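Local structure of Non-sulfated chondroitin lyase E66 (Autographa californica nucleopolyhedrovirus, 3VSN) at residues 114-117 and 118-122; 291-294 and 295-299; 543-547 and 548-552. The protein cleaves non-sulfated chondroitin as a lyase of the occlusion-derived virus envelope and is essential for oral infection of the insect host. All coordinates share one frame; numbering follows the deposited sequence.

Contact 1: residues 114-117 and 118-122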
ATOM      1  N   ARG A 114      12.635 -28.483  22.859  1.00 21.40           N
ATOM      2  CA  ARG A 114      12.782 -29.918  23.125  1.00 21.57           C
ATOM      3  C   ARG A 114      11.522 -30.695  22.758  1.00 21.87           C
ATOM      4  O   ARG A 114      11.608 -31.761  22.143  1.00 22.06           O
ATOM      5  CB  ARG A 114      13.108 -30.172  24.601  1.00 21.45           C
ATOM      6  CG  ARG A 114      14.511 -29.780  25.024  1.00 21.17           C
ATOM      7  CD  ARG A 114      14.651 -29.894  26.534  1.00 20.81           C
ATOM      8  NE  ARG A 114      15.918 -29.343  27.007  1.00 20.66           N
ATOM      9  CZ  ARG A 114      16.131 -28.904  28.244  1.00 20.50           C
ATOM     10  NH1 ARG A 114      15.156 -28.940  29.144  1.00 20.46           N
ATOM     11  NH2 ARG A 114      17.319 -28.422  28.579  1.00 20.47           N
ATOM     12  N   ILE A 115      10.360 -30.159  23.139  1.00 22.03           N
ATOM     13  CA  ILE A 115       9.074 -30.799  22.845  1.00 22.63           C
ATOM     14  C   ILE A 115       8.859 -30.939  21.333  1.00 22.76           C
ATOM     15  O   ILE A 115       8.485 -32.012  20.855  1.00 22.76           O
ATOM     16  CB  ILE A 115       7.886 -30.071  23.525  1.00 22.64           C
ATOM     17  CG1 ILE A 115       7.970 -30.210  25.051  1.00 22.93           C
ATOM     18  CG2 ILE A 115       6.557 -30.632  23.041  1.00 23.14           C
ATOM     19  CD1 ILE A 115       7.112 -29.223  25.821  1.00 22.94           C
ATOM     20  N   ILE A 116       9.124 -29.867  20.587  1.00 22.56           N
ATOM     21  CA  ILE A 116       9.013 -29.894  19.123  1.00 22.77           C
ATOM     22  C   ILE A 116       9.964 -30.922  18.495  1.00 22.93           C
ATOM     23  O   ILE A 116       9.561 -31.693  17.621  1.00 22.87           O
ATOM     24  CB  ILE A 116       9.241 -28.494  18.500  1.00 22.38           C
ATOM     25  CG1 ILE A 116       8.114 -27.542  18.911  1.00 22.39           C
ATOM     26  CG2 ILE A 116       9.319 -28.580  16.979  1.00 22.50           C
ATOM     27  CD1 ILE A 116       8.393 -26.084  18.607  1.00 21.85           C
ATOM     28  N   CYS A 117      11.215 -30.935  18.953  1.00 23.39           N
ATOM     29  CA  CYS A 117      12.222 -31.867  18.441  1.00 24.34           C
ATOM     30  C   CYS A 117      11.839 -33.332  18.650  1.00 25.02           C
ATOM     31  O   CYS A 117      12.127 -34.175  17.802  1.00 25.37           O
ATOM     32  CB  CYS A 117      13.593 -31.573  19.052  1.00 23.84           C
ATOM     33  SG  CYS A 117      14.331 -30.050  18.420  1.00 22.90           S
ATOM     34  N   SER A 118      11.173 -33.619  19.767  1.00 26.13           N
ATOM     35  CA  SER A 118      10.723 -34.977  20.075  1.00 27.34           C
ATOM     36  C   SER A 118       9.554 -35.432  19.194  1.00 27.79           C
ATOM     37  O   SER A 118       9.259 -36.625  19.125  1.00 28.20           O
ATOM     38  CB  SER A 118      10.351 -35.104  21.557  1.00 27.67           C
ATOM     39  OG  SER A 118       9.082 -34.526  21.820  1.00 28.30           O
ATOM     40  N   LYS A 119       8.892 -34.486  18.527  1.00 27.78           N
ATOM     41  CA  LYS A 119       7.758 -34.807  17.655  1.00 28.08           C
ATOM     42  C   LYS A 119       8.156 -34.959  16.187  1.00 28.09           C
ATOM     43  O   LYS A 119       7.423 -35.571  15.407  1.00 28.46           O
ATOM     44  CB  LYS A 119       6.645 -33.759  17.784  1.00 28.66           C
ATOM     45  CG  LYS A 119       6.033 -33.626  19.172  1.00 29.72           C
ATOM     46  CD  LYS A 119       5.290 -34.881  19.606  1.00 29.95           C
ATOM     47  CE  LYS A 119       4.757 -34.724  21.020  1.00 30.68           C
ATOM     48  NZ  LYS A 119       4.263 -36.010  21.585  1.00 31.65           N
ATOM     49  N   LEU A 120       9.308 -34.401  15.815  1.00 27.50           N
ATOM     50  CA  LEU A 120       9.751 -34.391  14.420  1.00 27.81           C
ATOM     51  C   LEU A 120      10.270 -35.756  13.958  1.00 28.40           C
ATOM     52  O   LEU A 120      11.128 -36.347  14.618  1.00 28.63           O
ATOM     53  CB  LEU A 120      10.821 -33.311  14.189  1.00 26.90           C
ATOM     54  CG  LEU A 120      10.413 -31.835  14.271  1.00 26.67           C
ATOM     55  CD1 LEU A 120      11.645 -30.944  14.197  1.00 26.49           C
ATOM     56  CD2 LEU A 120       9.423 -31.464  13.174  1.00 26.34           C
ATOM     57  N   PRO A 121       9.736 -36.264  12.828  1.00 28.66           N
ATOM     58  CA  PRO A 121      10.225 -37.500  12.218  1.00 28.76           C
ATOM     59  C   PRO A 121      11.683 -37.413  11.780  1.00 29.00           C
ATOM     60  O   PRO A 121      12.133 -36.371  11.286  1.00 28.37           O
ATOM     61  CB  PRO A 121       9.326 -37.667  10.991  1.00 29.04           C
ATOM     62  CG  PRO A 121       8.063 -36.975  11.362  1.00 29.12           C
ATOM     63  CD  PRO A 121       8.490 -35.798  12.190  1.00 28.85           C
ATOM     64  N   ASP A 122      12.404 -38.513  11.977  1.00 28.78           N
ATOM     65  CA  ASP A 122      13.787 -38.652  11.556  1.00 29.28           C
ATOM     66  C   ASP A 122      13.912 -40.047  10.938  1.00 29.64           C
ATOM     67  O   ASP A 122      13.759 -41.044  11.644  1.00 29.58           O
ATOM     68  CB  ASP A 122      14.718 -38.495  12.764  1.00 29.04           C
ATOM     69  CG  ASP A 122      16.186 -38.364  12.381  1.00 28.92           C
ATOM     70  OD1 ASP A 122      16.990 -38.046  13.279  1.00 29.15           O
ATOM     71  OD2 ASP A 122      16.553 -38.569  11.205  1.00 29.49           O
TER
HETATM   72  O   HOH W   1      12.255 -36.760  17.071  1.00 17.50           O

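Contact 2: residues 291-294 and 295-299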
ATOM      1  N   GLY A 291       0.514   3.305   9.134  1.00 13.90           N
ATOM      2  CA  GLY A 291       0.135   2.044   8.493  1.00 13.59           C
ATOM      3  C   GLY A 291      -0.996   2.173   7.484  1.00 13.48           C
ATOM      4  O   GLY A 291      -1.434   1.177   6.899  1.00 13.32           O
ATOM      5  N   VAL A 292      -1.472   3.399   7.281  1.00 13.35           N
ATOM      6  CA  VAL A 292      -2.497   3.682   6.276  1.00 13.18           C
ATOM      7  C   VAL A 292      -1.887   3.631   4.871  1.00 13.26           C
ATOM      8  O   VAL A 292      -0.823   4.215   4.619  1.00 13.19           O
ATOM      9  CB  VAL A 292      -3.210   5.033   6.541  1.00 13.10           C
ATOM     10  CG1 VAL A 292      -4.341   5.263   5.545  1.00 12.87           C
ATOM     11  CG2 VAL A 292      -3.767   5.064   7.962  1.00 12.94           C
ATOM     12  N   VAL A 293      -2.559   2.901   3.980  1.00 13.22           N
ATOM     13  CA  VAL A 293      -2.102   2.687   2.610  1.00 13.36           C
ATOM     14  C   VAL A 293      -3.303   2.745   1.670  1.00 13.34           C
ATOM     15  O   VAL A 293      -4.349   2.153   1.953  1.00 13.19           O
ATOM     16  CB  VAL A 293      -1.417   1.309   2.429  1.00 13.65           C
ATOM     17  CG1 VAL A 293      -0.799   1.192   1.042  1.00 13.69           C
ATOM     18  CG2 VAL A 293      -0.349   1.072   3.486  1.00 13.84           C
ATOM     19  N   VAL A 294      -3.147   3.453   0.555  1.00 13.37           N
ATOM     20  CA  VAL A 294      -4.200   3.553  -0.464  1.00 13.49           C
ATOM     21  C   VAL A 294      -4.677   2.151  -0.878  1.00 13.28           C
ATOM     22  O   VAL A 294      -3.858   1.279  -1.172  1.00 12.97           O
ATOM     23  CB  VAL A 294      -3.745   4.415  -1.678  1.00 13.46           C
ATOM     24  CG1 VAL A 294      -2.699   3.703  -2.529  1.00 13.54           C
ATOM     25  CG2 VAL A 294      -4.940   4.845  -2.525  1.00 13.67           C
ATOM     26  N   PRO A 295      -6.005   1.919  -0.858  1.00 13.48           N
ATOM     27  CA  PRO A 295      -6.518   0.558  -1.086  1.00 13.66           C
ATOM     28  C   PRO A 295      -6.157  -0.058  -2.436  1.00 13.82           C
ATOM     29  O   PRO A 295      -5.991  -1.273  -2.515  1.00 13.94           O
ATOM     30  CB  PRO A 295      -8.038   0.725  -0.966  1.00 13.62           C
ATOM     31  CG  PRO A 295      -8.218   1.928  -0.101  1.00 13.76           C
ATOM     32  CD  PRO A 295      -7.074   2.847  -0.439  1.00 13.58           C
ATOM     33  N   GLY A 296      -6.021   0.766  -3.474  1.00 14.06           N
ATOM     34  CA  GLY A 296      -5.725   0.281  -4.829  1.00 14.28           C
ATOM     35  C   GLY A 296      -4.446  -0.530  -5.004  1.00 14.64           C
ATOM     36  O   GLY A 296      -4.304  -1.251  -5.991  1.00 14.89           O
ATOM     37  N   VAL A 297      -3.512  -0.418  -4.060  1.00 14.79           N
ATOM     38  CA  VAL A 297      -2.255  -1.185  -4.128  1.00 15.03           C
ATOM     39  C   VAL A 297      -2.218  -2.345  -3.122  1.00 15.50           C
ATOM     40  O   VAL A 297      -1.208  -3.043  -2.998  1.00 15.48           O
ATOM     41  CB  VAL A 297      -0.999  -0.288  -3.956  1.00 14.80           C
ATOM     42  CG1 VAL A 297      -0.970   0.818  -5.010  1.00 14.75           C
ATOM     43  CG2 VAL A 297      -0.925   0.299  -2.555  1.00 14.53           C
ATOM     44  N   MET A 298      -3.329  -2.553  -2.419  1.00 16.13           N
ATOM     45  CA  MET A 298      -3.393  -3.550  -1.348  1.00 16.82           C
ATOM     46  C   MET A 298      -4.230  -4.775  -1.735  1.00 16.96           C
ATOM     47  O   MET A 298      -4.545  -4.967  -2.909  1.00 16.89           O
ATOM     48  CB  MET A 298      -3.887  -2.901  -0.049  1.00 17.21           C
ATOM     49  CG  MET A 298      -2.940  -1.839   0.502  1.00 17.78           C
ATOM     50  SD  MET A 298      -1.356  -2.497   1.076  1.00 18.94           S
ATOM     51  CE  MET A 298      -1.793  -3.038   2.728  1.00 19.02           C
ATOM     52  N   SER A 299      -4.574  -5.609  -0.755  1.00 17.38           N
ATOM     53  CA  SER A 299      -5.188  -6.911  -1.050  1.00 17.72           C
ATOM     54  C   SER A 299      -6.624  -6.827  -1.581  1.00 17.63           C
ATOM     55  O   SER A 299      -7.303  -5.808  -1.424  1.00 17.60           O
ATOM     56  CB  SER A 299      -5.087  -7.854   0.156  1.00 17.99           C
ATOM     57  OG  SER A 299      -5.503  -7.216   1.344  1.00 18.27           O
TER

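Contact 3: residues 543-547 and 548-552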
ATOM      1  N   GLN A 543     -29.689  11.052 -17.005  1.00 15.06           N
ATOM      2  CA  GLN A 543     -29.681  11.668 -18.343  1.00 15.21           C
ATOM      3  C   GLN A 543     -28.301  12.196 -18.739  1.00 14.73           C
ATOM      4  O   GLN A 543     -27.848  11.974 -19.867  1.00 14.38           O
ATOM      5  CB  GLN A 543     -30.717  12.797 -18.462  1.00 15.86           C
ATOM      6  CG  GLN A 543     -32.171  12.343 -18.414  1.00 16.60           C
ATOM      7  CD  GLN A 543     -32.738  12.330 -17.008  1.00 16.89           C
ATOM      8  OE1 GLN A 543     -32.001  12.241 -16.024  1.00 17.05           O
ATOM      9  NE2 GLN A 543     -34.062  12.418 -16.906  1.00 17.27           N
ATOM     10  N   THR A 544     -27.643  12.903 -17.819  1.00 14.31           N
ATOM     11  CA  THR A 544     -26.312  13.463 -18.104  1.00 13.89           C
ATOM     12  C   THR A 544     -25.235  12.376 -18.112  1.00 13.61           C
ATOM     13  O   THR A 544     -24.249  12.484 -18.841  1.00 13.28           O
ATOM     14  CB  THR A 544     -25.911  14.607 -17.140  1.00 14.00           C
ATOM     15  OG1 THR A 544     -25.968  14.145 -15.785  1.00 13.91           O
ATOM     16  CG2 THR A 544     -26.834  15.823 -17.318  1.00 14.07           C
ATOM     17  N   MET A 545     -25.425  11.335 -17.306  1.00 13.33           N
ATOM     18  CA  MET A 545     -24.534  10.176 -17.344  1.00 13.48           C
ATOM     19  C   MET A 545     -24.624   9.463 -18.691  1.00 13.48           C
ATOM     20  O   MET A 545     -23.615   8.997 -19.218  1.00 13.23           O
ATOM     21  CB  MET A 545     -24.832   9.205 -16.200  1.00 13.52           C
ATOM     22  CG  MET A 545     -24.516   9.778 -14.824  1.00 13.87           C
ATOM     23  SD  MET A 545     -25.143   8.731 -13.502  1.00 14.54           S
ATOM     24  CE  MET A 545     -23.844   7.504 -13.394  1.00 14.15           C
ATOM     25  N   TYR A 546     -25.826   9.401 -19.262  1.00 13.68           N
ATOM     26  CA  TYR A 546     -25.995   8.763 -20.573  1.00 14.16           C
ATOM     27  C   TYR A 546     -25.279   9.518 -21.688  1.00 14.20           C
ATOM     28  O   TYR A 546     -24.833   8.911 -22.658  1.00 14.76           O
ATOM     29  CB  TYR A 546     -27.474   8.569 -20.927  1.00 14.22           C
ATOM     30  CG  TYR A 546     -28.210   7.590 -20.043  1.00 14.32           C
ATOM     31  CD1 TYR A 546     -27.521   6.688 -19.224  1.00 14.27           C
ATOM     32  CD2 TYR A 546     -29.603   7.545 -20.046  1.00 14.40           C
ATOM     33  CE1 TYR A 546     -28.200   5.792 -18.414  1.00 14.48           C
ATOM     34  CE2 TYR A 546     -30.288   6.650 -19.242  1.00 14.59           C
ATOM     35  CZ  TYR A 546     -29.586   5.779 -18.432  1.00 14.58           C
ATOM     36  OH  TYR A 546     -30.271   4.892 -17.638  1.00 14.96           O
ATOM     37  N   THR A 547     -25.161  10.833 -21.537  1.00 14.44           N
ATOM     38  CA  THR A 547     -24.475  11.671 -22.528  1.00 14.45           C
ATOM     39  C   THR A 547     -23.000  11.929 -22.175  1.00 14.19           C
ATOM     40  O   THR A 547     -22.312  12.704 -22.852  1.00 13.89           O
ATOM     41  CB  THR A 547     -25.216  13.006 -22.735  1.00 14.70           C
ATOM     42  OG1 THR A 547     -25.344  13.680 -21.477  1.00 15.23           O
ATOM     43  CG2 THR A 547     -26.608  12.756 -23.317  1.00 14.96           C
ATOM     44  N   ALA A 548     -22.522  11.258 -21.126  1.00 13.87           N
ATOM     45  CA  ALA A 548     -21.161  11.435 -20.606  1.00 13.73           C
ATOM     46  C   ALA A 548     -20.836  12.907 -20.350  1.00 13.67           C
ATOM     47  O   ALA A 548     -19.786  13.406 -20.761  1.00 13.40           O
ATOM     48  CB  ALA A 548     -20.124  10.778 -21.524  1.00 13.76           C
ATOM     49  N   THR A 549     -21.764  13.596 -19.684  1.00 13.70           N
ATOM     50  CA  THR A 549     -21.602  15.014 -19.365  1.00 14.02           C
ATOM     51  C   THR A 549     -21.832  15.330 -17.886  1.00 13.56           C
ATOM     52  O   THR A 549     -21.842  16.497 -17.503  1.00 13.69           O
ATOM     53  CB  THR A 549     -22.532  15.918 -20.213  1.00 14.62           C
ATOM     54  OG1 THR A 549     -23.895  15.492 -20.059  1.00 15.18           O
ATOM     55  CG2 THR A 549     -22.143  15.893 -21.694  1.00 14.98           C
ATOM     56  N   ALA A 550     -22.017  14.304 -17.055  1.00 13.04           N
ATOM     57  CA  ALA A 550     -22.245  14.519 -15.626  1.00 12.68           C
ATOM     58  C   ALA A 550     -20.979  15.024 -14.941  1.00 12.44           C
ATOM     59  O   ALA A 550     -19.869  14.702 -15.362  1.00 12.26           O
ATOM     60  CB  ALA A 550     -22.750  13.244 -14.958  1.00 12.44           C
ATOM     61  N   SER A 551     -21.153  15.832 -13.897  1.00 12.27           N
ATOM     62  CA  SER A 551     -20.021  16.400 -13.164  1.00 12.08           C
ATOM     63  C   SER A 551     -20.299  16.529 -11.663  1.00 11.96           C
ATOM     64  O   SER A 551     -21.449  16.618 -11.235  1.00 11.82           O
ATOM     65  CB  SER A 551     -19.617  17.758 -13.757  1.00 12.33           C
ATOM     66  OG  SER A 551     -20.742  18.604 -13.938  1.00 12.71           O
ATOM     67  N   ALA A 552     -19.228  16.531 -10.873  1.00 11.75           N
ATOM     68  CA  ALA A 552     -19.316  16.715  -9.431  1.00 11.66           C
ATOM     69  C   ALA A 552     -18.009  17.315  -8.927  1.00 11.57           C
ATOM     70  O   ALA A 552     -16.945  17.035  -9.476  1.00 11.30           O
ATOM     71  CB  ALA A 552     -19.601  15.390  -8.738  1.00 11.65           C
TER

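Contact 1: residues 114-117 and 118-122
Ile116 and Leu120 meet on the buried side where helix 103-119 runs out, a worked example of how a helix end divides its labour between a greasy side and a wet one. CG2 of Ile116 lies 4.3 Å from CD1 of Leu120, a loose touch in itself, with neighbours filling in the packing: Phe78 and Leu85 of helix 75-93 touch Ile116, Met144 of helix 138-154 lies against both residues, and Trp171 of helix 161-175 touches Leu120 and Cys117. The exposed side is polar. Ser118 turns OG back over its own helix (chi1 77°), where it donates to Ile115 O at 2.8 Å, the hydroxyl tilted 25° from the carbonyl plane. The same oxygen accepts only weak bonds from the amides of Ser118 and Lys119, and CG of Lys119 passes 3.4 Å from Ile115 O before the chain bends at chi2 and leads away; the lysine has a cation-pi partner in Trp72. Backbone pairing meanwhile shifts from Ser118 N to Arg114 O (3.0 Å) to the tighter turn from Lys119 N to Ile116 O (3.0 Å). As amide bonds weaken at the helix end, a hydroxyl supplements them at Ile115 O and a water at Cys117 O, the water also tying in Leu120 O.

Contact 2: residues 291-294 and 295-299
The backbone turns at Val294 and Pro295 from an extended run into a short 3-10 segment, held by Met298 N to Pro295 O (3.0 Å) and by a long, weak but nearly straight bond from Val297 N to Val294 O (3.4 Å, N-H...O angle 168°). Around this bend the side chains illustrate how a loop can gather its side chains into an apolar cluster. Val297 has CG1 anti to its carbonyl carbon (chi1 -57°), which leaves CG2 between the backbone N and that carbon and brings this methyl to 3.4 Å from Val294 O, 3.7 Å from CG1 of Val293 and 3.8 Å from CG1 of Val294. Met298 folds back through bends at chi2 and chi3, laying SD of Met298 3.7 Å from CG1 of Val293. Val293 crosses both Val297 and Met298 at about a right angle. The second methyl of Val294, CG2, packs against CD of Pro295 at 3.6 Å. Strand 335-340 completes the cluster with Val340 beside Val294 and Val297, and Tyr336 OH bonds to Val294 N. With one weak bond joining 291-294 to 295-299, the chemistry is chiefly that of methyl, thioether and proline surfaces, a short way along the chain from Arg300, the transition-state stabiliser.

Contact 3: residues 543-547 and 548-552
Thr547 and Thr549 both hold OG1 between the backbone N and the carbonyl carbon (chi1 56° and 55°), and with Ala548 between them in a left-handed conformation of positive phi the two hydroxyls come together at 2.7 Å, Thr547 OG1 to Thr549 OG1. Either may be the donor. This pair bridges a textbook helix ending, the Schellman motif, in which a residue of positive phi reverses the chain and lets the last carbonyls be capped from beyond the helix. Ala548 is that C-prime residue here, an alanine in a place where glycine is common. Thr549 N reaches back to Thr544 O at 2.8 Å in an almost straight bond (172° at the hydrogen), its donor tilted modestly from the carbonyl plane. Ala548 N bonds to Met545 O at 3.2 Å, but from above the plane of that carbonyl.

Beneath the polar cap the packing is mainly through carbon. CB of Ala550 points back toward the helix and touches two residues of the last helical turn: OG1 of Thr544 at 3.4 Å and CG of Met545 at 3.9 Å. The Thr544 hydroxyl finds its polar partner in Ser541 OG, just ahead of the segment, while CB of Thr544 lies 3.7 Å from OG1 of Thr549, the two side chains crossing at about a right angle.

The motif thus connects helix 542-546 directly to strand 550-558. Ile540, at the end of strand 533-540, touches both Met545 and Ala550. Ala550 bonds through its backbone to Ile460 of strand 452-461, so the strand enters its antiparallel sheet at once, and Tyr546 extends to Val462 and Asn465, with its hydroxyl bonded to Leu467 N.

In the fold
The three contacts illustrate different ways in which a chain changes course. Contact 2 is the core case, its centre about 4 Å from the centre of the chain, buried and chiefly apolar, and it alone neighbours annotated catalytic sites. Contacts 1 and 3 are partly buried, on opposite sides of that centre with their own centres about 68 Å apart, and both end a helix with polar groups on the exposed side and aliphatic ones inward. Their settings differ: contact 1 leaves its helix for a loop among the helices of the N-terminal domain, whereas contact 3 passes from helix to sheet in the beta-rich part. None touches another or shares a secondary-structure element.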